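Local coordinates for vinylacetyl-CoA Delta-isomerase (Nitrosopumilus maritimus SCM1, PDB 6VJR), which probably dehydrates 4-hydroxybutyryl-CoA and isomerises vinylacetyl-CoA, using FAD, a [4Fe-4S] cluster and a bound iron ion, at residues K18-G23 with G223-Y228; E119-D124 with Y275-M280; R371-I376 with V438-E443. One frame throughout, in Å; residues are numbered along the deposited sequence.

Contact 1: residues K18-G23 with G223-Y228; sequences KVYLFG and GVTYIY
Three tyrosine rings frame this strand pair, each met differently. The Tyr226 ring has Val224 CG1 over one face, 3.5 Å above the plane and offset toward the rim, while the carbonyl oxygen of Lys18 sits at its edge, 3.4 Å from Tyr226 CD1. The Tyr20 ring is met in its plane by the methyl of Thr225: CG2 lies 3.7 Å from Tyr20 CD2 and equally near CE2. Over one face of the Tyr228 ring, toward its rim, stands Leu21 CD2, and the sister methyl CD1 packs 3.8 Å from Tyr228 CB.

Behind these contacts is a parallel pairing of strands 19-21 and 224-228, inclined at 20°, in a mixed sheet of the N-terminal family region where strand 224-228 also pairs antiparallel with strand 254-259. Tyr226 N donates to Lys18 O, Tyr20 N donates to Tyr226 O at 2.8 Å, and Tyr228 N donates to Tyr20 O with an angle of 175° at the hydrogen. Tyr20 thus spends both its N-H and its C=O on this neighbour, whereas Val19 turns its backbone to Val26 of strand 24-25. Val19 and Tyr226 occupy one face of the sheet; Tyr20 and Ile227 share the other, where the Tyr20 ring also meets His399 of the second subunit.

Lys18, at the exposed end, has CG anti to its backbone N and brings CD 3.7 Å from Thr225 OG1. One water links Lys18 N to Val224 O, and another accepts from Lys18 NZ, 2.8 Å away, and donates to the same carbonyl. The chemistry therefore grades along the pair: nearly straight N-H...O=C hydrogen bonds and aliphatic-on-tyrosine packing hold the buried part, the Tyr226 hydroxyl is satisfied by Ala219 O, and solvent bridges continue the join where the lysine is exposed.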
loop_
_atom_site.group_PDB
_atom_site.type_symbol
_atom_site.label_atom_id
_atom_site.label_comp_id
_atom_site.label_asym_id
_atom_site.label_seq_id
_atom_site.Cartn_x
_atom_site.Cartn_y
_atom_site.Cartn_z
ATOM N N LYS A 18 45.694 -5.478 5.157
ATOM C CA LYS A 18 45.492 -4.986 6.502
ATOM C C LYS A 18 43.984 -4.897 6.748
ATOM O O LYS A 18 43.333 -4.000 6.223
ATOM C CB LYS A 18 46.177 -3.629 6.690
ATOM C CG LYS A 18 46.107 -3.178 8.111
ATOM C CD LYS A 18 46.675 -1.792 8.382
ATOM C CE LYS A 18 48.117 -1.673 8.174
ATOM N NZ LYS A 18 48.575 -0.302 8.380
ATOM N N VAL A 19 43.447 -5.843 7.529
ATOM C CA VAL A 19 42.010 -5.949 7.765
ATOM C C VAL A 19 41.734 -5.973 9.258
ATOM O O VAL A 19 42.191 -6.873 9.956
ATOM C CB VAL A 19 41.396 -7.199 7.111
ATOM C CG1 VAL A 19 39.914 -7.339 7.415
ATOM C CG2 VAL A 19 41.657 -7.251 5.627
ATOM N N TYR A 20 40.950 -5.008 9.723
ATOM C CA TYR A 20 40.530 -4.991 11.118
ATOM C C TYR A 20 39.109 -5.528 11.243
ATOM O O TYR A 20 38.225 -5.047 10.544
ATOM C CB TYR A 20 40.597 -3.580 11.696
ATOM C CG TYR A 20 42.028 -3.131 11.905
ATOM C CD1 TYR A 20 42.819 -3.685 12.899
ATOM C CD2 TYR A 20 42.590 -2.177 11.093
ATOM C CE1 TYR A 20 44.136 -3.306 13.079
ATOM C CE2 TYR A 20 43.887 -1.763 11.296
ATOM C CZ TYR A 20 44.675 -2.330 12.284
ATOM O OH TYR A 20 46.002 -2.007 12.459
ATOM N N LEU A 21 38.923 -6.516 12.142
ATOM C CA LEU A 21 37.602 -7.038 12.482
ATOM C C LEU A 21 37.585 -7.338 13.969
ATOM O O LEU A 21 38.395 -8.122 14.451
ATOM C CB LEU A 21 37.329 -8.288 11.640
ATOM C CG LEU A 21 36.068 -9.089 11.983
ATOM C CD1 LEU A 21 34.815 -8.246 12.015
ATOM C CD2 LEU A 21 35.938 -10.180 10.958
ATOM N N PHE A 22 36.662 -6.687 14.704
ATOM C CA PHE A 22 36.546 -6.862 16.136
ATOM C C PHE A 22 37.855 -6.547 16.851
ATOM O O PHE A 22 38.192 -7.183 17.874
ATOM C CB PHE A 22 36.086 -8.279 16.492
ATOM C CG PHE A 22 34.717 -8.644 15.966
ATOM C CD1 PHE A 22 33.625 -7.795 16.136
ATOM C CD2 PHE A 22 34.516 -9.876 15.353
ATOM C CE1 PHE A 22 32.373 -8.167 15.670
ATOM C CE2 PHE A 22 33.268 -10.229 14.843
ATOM C CZ PHE A 22 32.206 -9.345 14.987
ATOM N N GLY A 23 38.535 -5.501 16.364
ATOM C CA GLY A 23 39.722 -4.980 17.015
ATOM C C GLY A 23 40.964 -5.855 16.843
ATOM O O GLY A 23 41.911 -5.697 17.613
ATOM N N GLY A 223 49.134 1.524 1.814
ATOM C CA GLY A 223 48.427 2.707 2.278
ATOM C C GLY A 223 46.936 2.460 2.496
ATOM O O GLY A 223 46.217 3.363 2.923
ATOM N N VAL A 224 46.482 1.231 2.233
ATOM C CA VAL A 224 45.079 0.863 2.373
ATOM C C VAL A 224 44.884 0.131 3.689
ATOM O O VAL A 224 45.632 -0.776 4.030
ATOM C CB VAL A 224 44.597 -0.042 1.226
ATOM C CG1 VAL A 224 43.136 -0.427 1.416
ATOM C CG2 VAL A 224 44.816 0.596 -0.154
ATOM N N THR A 225 43.841 0.537 4.413
ATOM C CA THR A 225 43.362 -0.193 5.572
ATOM C C THR A 225 41.885 -0.528 5.348
ATOM O O THR A 225 41.119 0.344 4.921
ATOM C CB THR A 225 43.511 0.664 6.834
ATOM O OG1 THR A 225 44.861 1.121 7.016
ATOM C CG2 THR A 225 43.039 -0.109 8.050
ATOM N N TYR A 226 41.513 -1.776 5.661
ATOM C CA TYR A 226 40.122 -2.227 5.593
ATOM C C TYR A 226 39.587 -2.400 7.002
ATOM O O TYR A 226 40.235 -3.055 7.831
ATOM C CB TYR A 226 39.980 -3.565 4.857
ATOM C CG TYR A 226 40.477 -3.558 3.431
ATOM C CD1 TYR A 226 41.803 -3.847 3.153
ATOM C CD2 TYR A 226 39.647 -3.254 2.364
ATOM C CE1 TYR A 226 42.286 -3.865 1.849
ATOM C CE2 TYR A 226 40.116 -3.274 1.059
ATOM C CZ TYR A 226 41.440 -3.572 0.796
ATOM O OH TYR A 226 41.839 -3.561 -0.514
ATOM N N ILE A 227 38.405 -1.812 7.266
ATOM C CA ILE A 227 37.741 -1.979 8.545
ATOM C C ILE A 227 36.393 -2.655 8.289
ATOM O O ILE A 227 35.534 -2.082 7.650
ATOM C CB ILE A 227 37.623 -0.674 9.330
ATOM C CG1 ILE A 227 38.969 0.059 9.467
ATOM C CG2 ILE A 227 37.034 -1.004 10.698
ATOM C CD1 ILE A 227 38.871 1.411 10.120
ATOM N N TYR A 228 36.280 -3.900 8.736
ATOM C CA TYR A 228 35.157 -4.751 8.376
ATOM C C TYR A 228 33.860 -4.217 8.989
ATOM O O TYR A 228 33.848 -3.792 10.122
ATOM C CB TYR A 228 35.432 -6.171 8.874
ATOM C CG TYR A 228 34.891 -7.282 7.984
ATOM C CD1 TYR A 228 35.659 -7.777 6.932
ATOM C CD2 TYR A 228 33.643 -7.846 8.187
ATOM C CE1 TYR A 228 35.180 -8.732 6.072
ATOM C CE2 TYR A 228 33.166 -8.839 7.340
ATOM C CZ TYR A 228 33.951 -9.292 6.302
ATOM O OH TYR A 228 33.491 -10.261 5.465
HETATM O O HOH W 1 45.930 -3.450 3.241
HETATM O O HOH W 2 47.848 0.405 5.796
#

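Contact 2: residues E119-D124 with Y275-M280; sequences EKHGTD and YEFASM
Lys120 leaves the last turn of helix 101-121 with CG anti to its backbone N and runs fully extended toward residues 275-280. Its CB is 4.1 Å from Phe277 CZ. Farther out, CD lies near the plane of the Phe277 ring, at its edge, 3.9 Å from CE2, so the aliphatic chain lines the rim of the aromatic. CE then passes 3.5 Å from Glu276 OE1, and the tip, NZ, forms a salt bridge with that same oxygen at 2.8 Å. The ammonium comes from above the carboxylate, 39° out of its plane.

The next residue, His121, reaches the identical atom tip to tip. Its NE2 donates to Glu276 OE1 at 2.7 Å with an angle of 160° at the hydrogen. Here the oxygen uses its syn lone pair, and it lies almost in the imidazole plane although ring and carboxylate are turned 62° apart. Beside this bond, at the imidazole edge, His121 CD2 is 3.9 Å from Phe277 CE2. Glu276 gets its carboxylate into place by a bend at chi2, after a first torsion that sets CG in the crowded position between backbone N and carbonyl carbon; its second oxygen, OE2, stands over the centre of the Tyr275 ring.

Phe277 is buried and also packs on Glu116 and Ile117 of helix 101-121. Directly after His121, Gly122 leaves the helical conformation with positive phi. The contact joins the end of that helix to the residues just before helix 278-292. Two donors on one oxygen, approaching from different directions, should fix the carboxylate's rotation, and the pairing would probably favour an ionised Glu276 and stabilise additional positive charge on His121, an effect that the nearby lysine would temper.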
loop_
_atom_site.group_PDB
_atom_site.type_symbol
_atom_site.label_atom_id
_atom_site.label_comp_id
_atom_site.label_asym_id
_atom_site.label_seq_id
_atom_site.Cartn_x
_atom_site.Cartn_y
_atom_site.Cartn_z
ATOM N N GLU A 119 37.266 12.348 -25.986
ATOM C CA GLU A 119 36.677 13.070 -27.110
ATOM C C GLU A 119 36.778 14.577 -26.871
ATOM O O GLU A 119 37.113 15.316 -27.780
ATOM C CB GLU A 119 35.264 12.534 -27.342
ATOM C CG GLU A 119 34.528 13.056 -28.567
ATOM C CD GLU A 119 33.154 12.394 -28.645
ATOM O OE1 GLU A 119 32.435 12.291 -27.606
ATOM O OE2 GLU A 119 32.817 11.934 -29.746
ATOM N N LYS A 120 36.521 15.033 -25.639
ATOM C CA LYS A 120 36.573 16.454 -25.337
ATOM C C LYS A 120 38.006 16.934 -25.069
ATOM O O LYS A 120 38.388 18.012 -25.524
ATOM C CB LYS A 120 35.675 16.753 -24.135
ATOM C CG LYS A 120 35.699 18.213 -23.746
ATOM C CD LYS A 120 34.800 18.563 -22.581
ATOM C CE LYS A 120 34.970 20.016 -22.218
ATOM N NZ LYS A 120 34.167 20.301 -21.018
ATOM N N HIS A 121 38.790 16.147 -24.314
ATOM C CA HIS A 121 40.019 16.638 -23.709
ATOM C C HIS A 121 41.275 16.195 -24.478
ATOM O O HIS A 121 42.363 16.719 -24.268
ATOM C CB HIS A 121 40.074 16.244 -22.239
ATOM C CG HIS A 121 39.150 17.015 -21.372
ATOM N ND1 HIS A 121 39.491 18.251 -20.868
ATOM C CD2 HIS A 121 37.910 16.763 -20.956
ATOM C CE1 HIS A 121 38.468 18.717 -20.149
ATOM N NE2 HIS A 121 37.502 17.832 -20.191
ATOM N N GLY A 122 41.151 15.208 -25.361
ATOM C CA GLY A 122 42.323 14.751 -26.077
ATOM C C GLY A 122 43.234 13.884 -25.198
ATOM O O GLY A 122 44.391 13.693 -25.539
ATOM N N THR A 123 42.669 13.314 -24.124
ATOM C CA THR A 123 43.357 12.433 -23.185
ATOM C C THR A 123 43.297 10.991 -23.692
ATOM O O THR A 123 42.770 10.729 -24.766
ATOM C CB THR A 123 42.710 12.630 -21.811
ATOM O OG1 THR A 123 41.301 12.668 -22.016
ATOM C CG2 THR A 123 43.065 13.984 -21.208
ATOM N N ASP A 124 43.893 10.050 -22.955
ATOM C CA ASP A 124 43.901 8.654 -23.379
ATOM C C ASP A 124 43.436 7.739 -22.252
ATOM O O ASP A 124 43.892 6.605 -22.133
ATOM C CB ASP A 124 45.257 8.177 -23.850
ATOM C CG ASP A 124 46.363 8.366 -22.831
ATOM O OD1 ASP A 124 46.043 8.839 -21.742
ATOM O OD2 ASP A 124 47.537 8.120 -23.166
ATOM N N TYR A 275 36.256 17.317 -13.917
ATOM C CA TYR A 275 35.180 17.281 -12.949
ATOM C C TYR A 275 33.802 17.237 -13.593
ATOM O O TYR A 275 32.876 16.717 -12.982
ATOM C CB TYR A 275 35.294 18.510 -12.043
ATOM C CG TYR A 275 35.191 19.834 -12.758
ATOM C CD1 TYR A 275 33.958 20.447 -12.933
ATOM C CD2 TYR A 275 36.318 20.468 -13.244
ATOM C CE1 TYR A 275 33.845 21.648 -13.597
ATOM C CE2 TYR A 275 36.222 21.678 -13.898
ATOM C CZ TYR A 275 34.985 22.256 -14.083
ATOM O OH TYR A 275 34.974 23.442 -14.740
ATOM N N GLU A 276 33.673 17.834 -14.780
ATOM C CA GLU A 276 32.395 17.896 -15.462
ATOM C C GLU A 276 31.898 16.521 -15.897
ATOM O O GLU A 276 30.727 16.415 -16.266
ATOM C CB GLU A 276 32.432 18.877 -16.632
ATOM C CG GLU A 276 33.216 18.401 -17.844
ATOM C CD GLU A 276 34.731 18.584 -17.884
ATOM O OE1 GLU A 276 35.208 18.645 -19.049
ATOM O OE2 GLU A 276 35.427 18.650 -16.818
ATOM N N PHE A 277 32.759 15.479 -15.864
ATOM C CA PHE A 277 32.338 14.142 -16.259
ATOM C C PHE A 277 31.993 13.270 -15.064
ATOM O O PHE A 277 31.562 12.136 -15.260
ATOM C CB PHE A 277 33.383 13.438 -17.134
ATOM C CG PHE A 277 33.425 14.008 -18.537
ATOM C CD1 PHE A 277 32.611 13.472 -19.521
ATOM C CD2 PHE A 277 34.277 15.063 -18.869
ATOM C CE1 PHE A 277 32.666 13.968 -20.816
ATOM C CE2 PHE A 277 34.317 15.564 -20.161
ATOM C CZ PHE A 277 33.506 15.028 -21.121
ATOM N N ALA A 278 32.152 13.784 -13.850
ATOM C CA ALA A 278 31.778 12.990 -12.688
ATOM C C ALA A 278 30.297 12.606 -12.714
ATOM O O ALA A 278 29.954 11.451 -12.438
ATOM C CB ALA A 278 32.125 13.676 -11.389
ATOM N N SER A 279 29.422 13.556 -13.059
ATOM C CA SER A 279 27.990 13.290 -13.071
ATOM C C SER A 279 27.664 12.240 -14.136
ATOM O O SER A 279 26.849 11.361 -13.899
ATOM C CB SER A 279 27.197 14.561 -13.257
ATOM O OG SER A 279 27.543 15.165 -14.492
ATOM N N MET A 280 28.357 12.271 -15.283
ATOM C CA MET A 280 28.136 11.256 -16.320
ATOM C C MET A 280 28.456 9.843 -15.799
ATOM O O MET A 280 27.687 8.880 -15.983
ATOM C CB MET A 280 28.987 11.547 -17.554
ATOM C CG MET A 280 28.838 10.529 -18.637
ATOM S SD MET A 280 29.877 10.806 -20.090
ATOM C CE MET A 280 29.146 12.295 -20.788
#

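Contact 3: residues R371-I376 with V438-E443; sequences RFPYEI and VGYLTE. With FE (Fe (III) ion), chain I; FAD (flavin-adenine dinucleotide), chain F; SF4 (iron/sulfur cluster), chain E.
Tyr440, Leu441 and Tyr374 bury the most surface where helices 372-384 and 437-446 meet, their local axes 9.0 Å apart and running at 128° to one another. Tyr440, with CG anti to its backbone N, lays one ring face against Pro373: CB is 3.8 Å from the ring centroid and 19° off the normal, a CH-pi contact. Its hydroxyl end reaches Ile376, whose CD1 and CG2 both lie 3.5 Å from Tyr440 OH. Leu441 makes the complementary contact, placing CD2 over the centre of the Tyr374 ring, 4.1 Å from the centroid and 11° off the normal, while its CB lies 3.7 Å from Tyr374 CZ. The Tyr374 hydroxyl is hydrogen-bonded to Gln381 OE1 of the second subunit, which is also hydrogen-bonded to Thr442 OG1.

The turn 438-443 is of the wider pi type, closed by Glu443 N to Val438 O at 2.9 Å. Glu443 points away from helix 372-384: its OE2 binds the iron ion at 1.9 Å, His289 NE2 and Tyr293 OH bind the same ion, and its CG is 3.4 Å from FAD C7. Part of the iron-sulfur cluster pocket too, Glu443 stands between iron ion, cluster and flavin. Lys296 salt-bridges OE1. Helix 295-314 lies against Tyr440 and Ile376, helix 320-345 against Phe372 and Ile376, and the second subunit beside Tyr374.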
loop_
_atom_site.group_PDB
_atom_site.type_symbol
_atom_site.label_atom_id
_atom_site.label_comp_id
_atom_site.label_asym_id
_atom_site.label_seq_id
_atom_site.Cartn_x
_atom_site.Cartn_y
_atom_site.Cartn_z
ATOM N N ARG A 371 11.037 -1.168 -1.921
ATOM C CA ARG A 371 9.749 -1.418 -1.273
ATOM C C ARG A 371 9.480 -2.915 -1.071
ATOM O O ARG A 371 9.164 -3.365 0.027
ATOM C CB ARG A 371 8.651 -0.779 -2.137
ATOM C CG ARG A 371 8.719 0.737 -2.188
ATOM C CD ARG A 371 7.753 1.337 -3.190
ATOM N NE ARG A 371 7.704 2.792 -3.069
ATOM C CZ ARG A 371 6.973 3.604 -3.817
ATOM N NH1 ARG A 371 6.227 3.140 -4.778
ATOM N NH2 ARG A 371 6.968 4.904 -3.592
ATOM N N PHE A 372 9.520 -3.668 -2.159
ATOM C CA PHE A 372 8.880 -4.981 -2.173
ATOM C C PHE A 372 9.600 -6.017 -1.303
ATOM O O PHE A 372 8.920 -6.872 -0.702
ATOM C CB PHE A 372 8.641 -5.525 -3.575
ATOM C CG PHE A 372 7.710 -4.683 -4.413
ATOM C CD1 PHE A 372 6.861 -3.713 -3.847
ATOM C CD2 PHE A 372 7.650 -4.873 -5.796
ATOM C CE1 PHE A 372 6.029 -2.954 -4.657
ATOM C CE2 PHE A 372 6.788 -4.126 -6.573
ATOM C CZ PHE A 372 5.985 -3.156 -5.993
ATOM N N PRO A 373 10.959 -6.081 -1.239
ATOM C CA PRO A 373 11.604 -7.065 -0.358
ATOM C C PRO A 373 11.062 -6.995 1.068
ATOM O O PRO A 373 10.981 -8.022 1.745
ATOM C CB PRO A 373 13.103 -6.770 -0.489
ATOM C CG PRO A 373 13.176 -6.210 -1.908
ATOM C CD PRO A 373 11.957 -5.307 -2.008
ATOM N N TYR A 374 10.776 -5.769 1.524
ATOM C CA TYR A 374 10.250 -5.587 2.869
ATOM C C TYR A 374 8.906 -6.278 3.040
ATOM O O TYR A 374 8.629 -6.846 4.092
ATOM C CB TYR A 374 10.235 -4.117 3.216
ATOM C CG TYR A 374 11.606 -3.495 3.461
ATOM C CD1 TYR A 374 12.364 -3.000 2.406
ATOM C CD2 TYR A 374 12.159 -3.416 4.724
ATOM C CE1 TYR A 374 13.605 -2.424 2.610
ATOM C CE2 TYR A 374 13.384 -2.830 4.960
ATOM C CZ TYR A 374 14.145 -2.389 3.879
ATOM O OH TYR A 374 15.335 -1.754 4.042
ATOM N N GLU A 375 8.077 -6.249 2.007
ATOM C CA GLU A 375 6.779 -6.899 2.068
ATOM C C GLU A 375 6.901 -8.420 1.934
ATOM O O GLU A 375 6.201 -9.227 2.583
ATOM C CB GLU A 375 5.880 -6.307 1.007
ATOM C CG GLU A 375 4.449 -6.881 1.050
ATOM C CD GLU A 375 3.602 -6.729 2.308
ATOM O OE1 GLU A 375 4.067 -6.069 3.243
ATOM O OE2 GLU A 375 2.493 -7.329 2.389
ATOM N N ILE A 376 7.787 -8.877 1.024
ATOM C CA ILE A 376 7.998 -10.306 0.875
ATOM C C ILE A 376 8.478 -10.889 2.204
ATOM O O ILE A 376 8.045 -11.983 2.639
ATOM C CB ILE A 376 8.960 -10.533 -0.313
ATOM C CG1 ILE A 376 8.347 -10.081 -1.666
ATOM C CG2 ILE A 376 9.372 -11.991 -0.401
ATOM C CD1 ILE A 376 9.320 -10.031 -2.819
ATOM N N VAL A 438 20.752 -7.975 5.645
ATOM C CA VAL A 438 21.560 -6.818 5.302
ATOM C C VAL A 438 21.497 -6.554 3.806
ATOM O O VAL A 438 21.264 -5.437 3.379
ATOM C CB VAL A 438 23.006 -6.988 5.770
ATOM C CG1 VAL A 438 23.951 -5.944 5.171
ATOM C CG2 VAL A 438 23.032 -6.997 7.271
ATOM N N GLY A 439 21.683 -7.605 3.027
ATOM C CA GLY A 439 21.607 -7.460 1.589
ATOM C C GLY A 439 20.179 -7.441 1.058
ATOM O O GLY A 439 19.834 -6.559 0.261
ATOM N N TYR A 440 19.308 -8.318 1.567
ATOM C CA TYR A 440 18.003 -8.432 0.947
ATOM C C TYR A 440 17.152 -7.179 1.215
ATOM O O TYR A 440 16.367 -6.766 0.364
ATOM C CB TYR A 440 17.313 -9.716 1.409
ATOM C CG TYR A 440 16.014 -9.998 0.684
ATOM C CD1 TYR A 440 15.958 -10.070 -0.687
ATOM C CD2 TYR A 440 14.815 -10.068 1.358
ATOM C CE1 TYR A 440 14.779 -10.313 -1.361
ATOM C CE2 TYR A 440 13.623 -10.304 0.685
ATOM C CZ TYR A 440 13.579 -10.366 -0.682
ATOM O OH TYR A 440 12.413 -10.565 -1.357
ATOM N N LEU A 441 17.278 -6.624 2.410
ATOM C CA LEU A 441 16.501 -5.469 2.819
ATOM C C LEU A 441 17.313 -4.195 2.675
ATOM O O LEU A 441 17.019 -3.381 1.797
ATOM C CB LEU A 441 15.915 -5.632 4.226
ATOM C CG LEU A 441 15.011 -6.835 4.425
ATOM C CD1 LEU A 441 14.435 -6.848 5.853
ATOM C CD2 LEU A 441 13.911 -6.865 3.401
ATOM N N THR A 442 18.319 -3.991 3.525
ATOM C CA THR A 442 18.931 -2.681 3.573
ATOM C C THR A 442 19.738 -2.326 2.314
ATOM O O THR A 442 19.752 -1.154 1.910
ATOM C CB THR A 442 19.739 -2.567 4.869
ATOM O OG1 THR A 442 18.960 -3.044 5.974
ATOM C CG2 THR A 442 20.055 -1.108 5.148
ATOM N N GLU A 443 20.400 -3.300 1.669
ATOM C CA GLU A 443 21.088 -2.981 0.437
ATOM C C GLU A 443 20.074 -2.762 -0.693
ATOM O O GLU A 443 20.290 -1.924 -1.554
ATOM C CB GLU A 443 22.094 -4.054 0.057
ATOM C CG GLU A 443 23.138 -3.464 -0.877
ATOM C CD GLU A 443 22.927 -3.676 -2.331
ATOM O OE1 GLU A 443 22.137 -4.612 -2.644
ATOM O OE2 GLU A 443 23.612 -2.980 -3.117
HETATM FE FE FE I . 24.094 -2.838 -5.005
HETATM P PA FAD F . 22.919 8.903 3.204
HETATM O O1A FAD F . 23.302 9.644 1.991
HETATM O O2A FAD F . 23.470 9.366 4.492
HETATM O O5B FAD F . 21.333 8.764 3.154
HETATM C C5B FAD F . 20.518 8.824 4.350
HETATM C C4B FAD F . 19.247 9.553 4.023
HETATM O O4B FAD F . 19.536 10.959 3.830
HETATM C C3B FAD F . 18.485 9.095 2.764
HETATM O O3B FAD F . 17.074 9.176 2.981
HETATM C C2B FAD F . 18.916 10.113 1.715
HETATM O O2B FAD F . 18.044 10.293 0.610
HETATM C C1B FAD F . 19.031 11.379 2.567
HETATM N N9A FAD F . 19.975 12.355 2.039
HETATM C C8A FAD F . 21.349 12.289 1.936
HETATM N N7A FAD F . 21.917 13.359 1.441
HETATM C C5A FAD F . 20.847 14.191 1.169
HETATM C C6A FAD F . 20.781 15.489 0.621
HETATM N N6A FAD F . 21.866 16.193 0.297
HETATM N N1A FAD F . 19.553 16.020 0.418
HETATM C C2A FAD F . 18.476 15.306 0.793
HETATM N N3A FAD F . 18.409 14.099 1.350
HETATM C C4A FAD F . 19.641 13.577 1.510
HETATM N N1 FAD F . 28.685 1.770 -2.520
HETATM C C2 FAD F . 29.805 1.542 -3.283
HETATM O O2 FAD F . 30.448 2.459 -3.819
HETATM N N3 FAD F . 30.192 0.237 -3.520
HETATM C C4 FAD F . 29.592 -0.890 -3.035
HETATM O O4 FAD F . 30.066 -1.999 -3.206
HETATM C C4X FAD F . 28.469 -0.623 -2.149
HETATM N N5 FAD F . 27.835 -1.665 -1.599
HETATM C C5X FAD F . 26.928 -1.397 -0.597
HETATM C C6 FAD F . 26.400 -2.439 0.179
HETATM C C7 FAD F . 25.522 -2.200 1.225
HETATM C C7M FAD F . 25.063 -3.342 2.100
HETATM C C8 FAD F . 25.028 -0.895 1.426
HETATM C C8M FAD F . 23.992 -0.627 2.478
HETATM C C9 FAD F . 25.461 0.135 0.625
HETATM C C9A FAD F . 26.441 -0.098 -0.373
HETATM N N10 FAD F . 26.993 0.943 -1.117
HETATM C C10 FAD F . 28.085 0.741 -1.962
HETATM C "C1'" FAD F . 26.667 2.310 -0.666
HETATM C "C2'" FAD F . 25.364 2.921 -1.120
HETATM O "O2'" FAD F . 25.548 3.387 -2.458
HETATM C "C3'" FAD F . 24.981 4.083 -0.193
HETATM O "O3'" FAD F . 24.609 3.494 1.039
HETATM C "C4'" FAD F . 23.914 5.040 -0.747
HETATM O "O4'" FAD F . 24.446 5.823 -1.825
HETATM C "C5'" FAD F . 23.366 5.980 0.311
HETATM O "O5'" FAD F . 24.426 6.734 0.875
HETATM P P FAD F . 24.664 6.763 2.413
HETATM O O1P FAD F . 24.808 5.420 2.977
HETATM O O2P FAD F . 25.736 7.744 2.651
HETATM O O3P FAD F . 23.325 7.341 3.078
HETATM FE FE1 SF4 E . 24.412 -5.762 -5.746
HETATM FE FE2 SF4 E . 22.861 -8.028 -5.636
HETATM FE FE3 SF4 E . 25.237 -8.050 -4.578
HETATM FE FE4 SF4 E . 24.983 -8.150 -7.246
HETATM S S1 SF4 E . 24.420 -9.758 -5.793
HETATM S S2 SF4 E . 26.459 -6.781 -6.034
HETATM S S3 SF4 E . 23.180 -6.696 -7.510
HETATM S S4 SF4 E . 23.545 -6.677 -3.919
#

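How the contacts relate
Contact 3 alone holds an active-site ligand, Glu443, which binds the iron ion and touches the flavin; contacts 1 and 2 lie farther out. In contact 1 the Tyr226 side chain is about 11 Å from FAD, and in contact 2 the Phe277 side chain is about 11 Å from that of the FAD-binding Met147. None of the three touch: nearest atoms of contacts 1 and 3 are about 10 Å apart. For contacts 2 and 3 the gap between nearest atoms is about 18 Å, and for contacts 1 and 2 about 21 Å. Contacts 2 and 3 fall on opposite sides of the chain's centre. Contacts 1 and 3 both meet the second subunit, whereas no other chain touches contact 2.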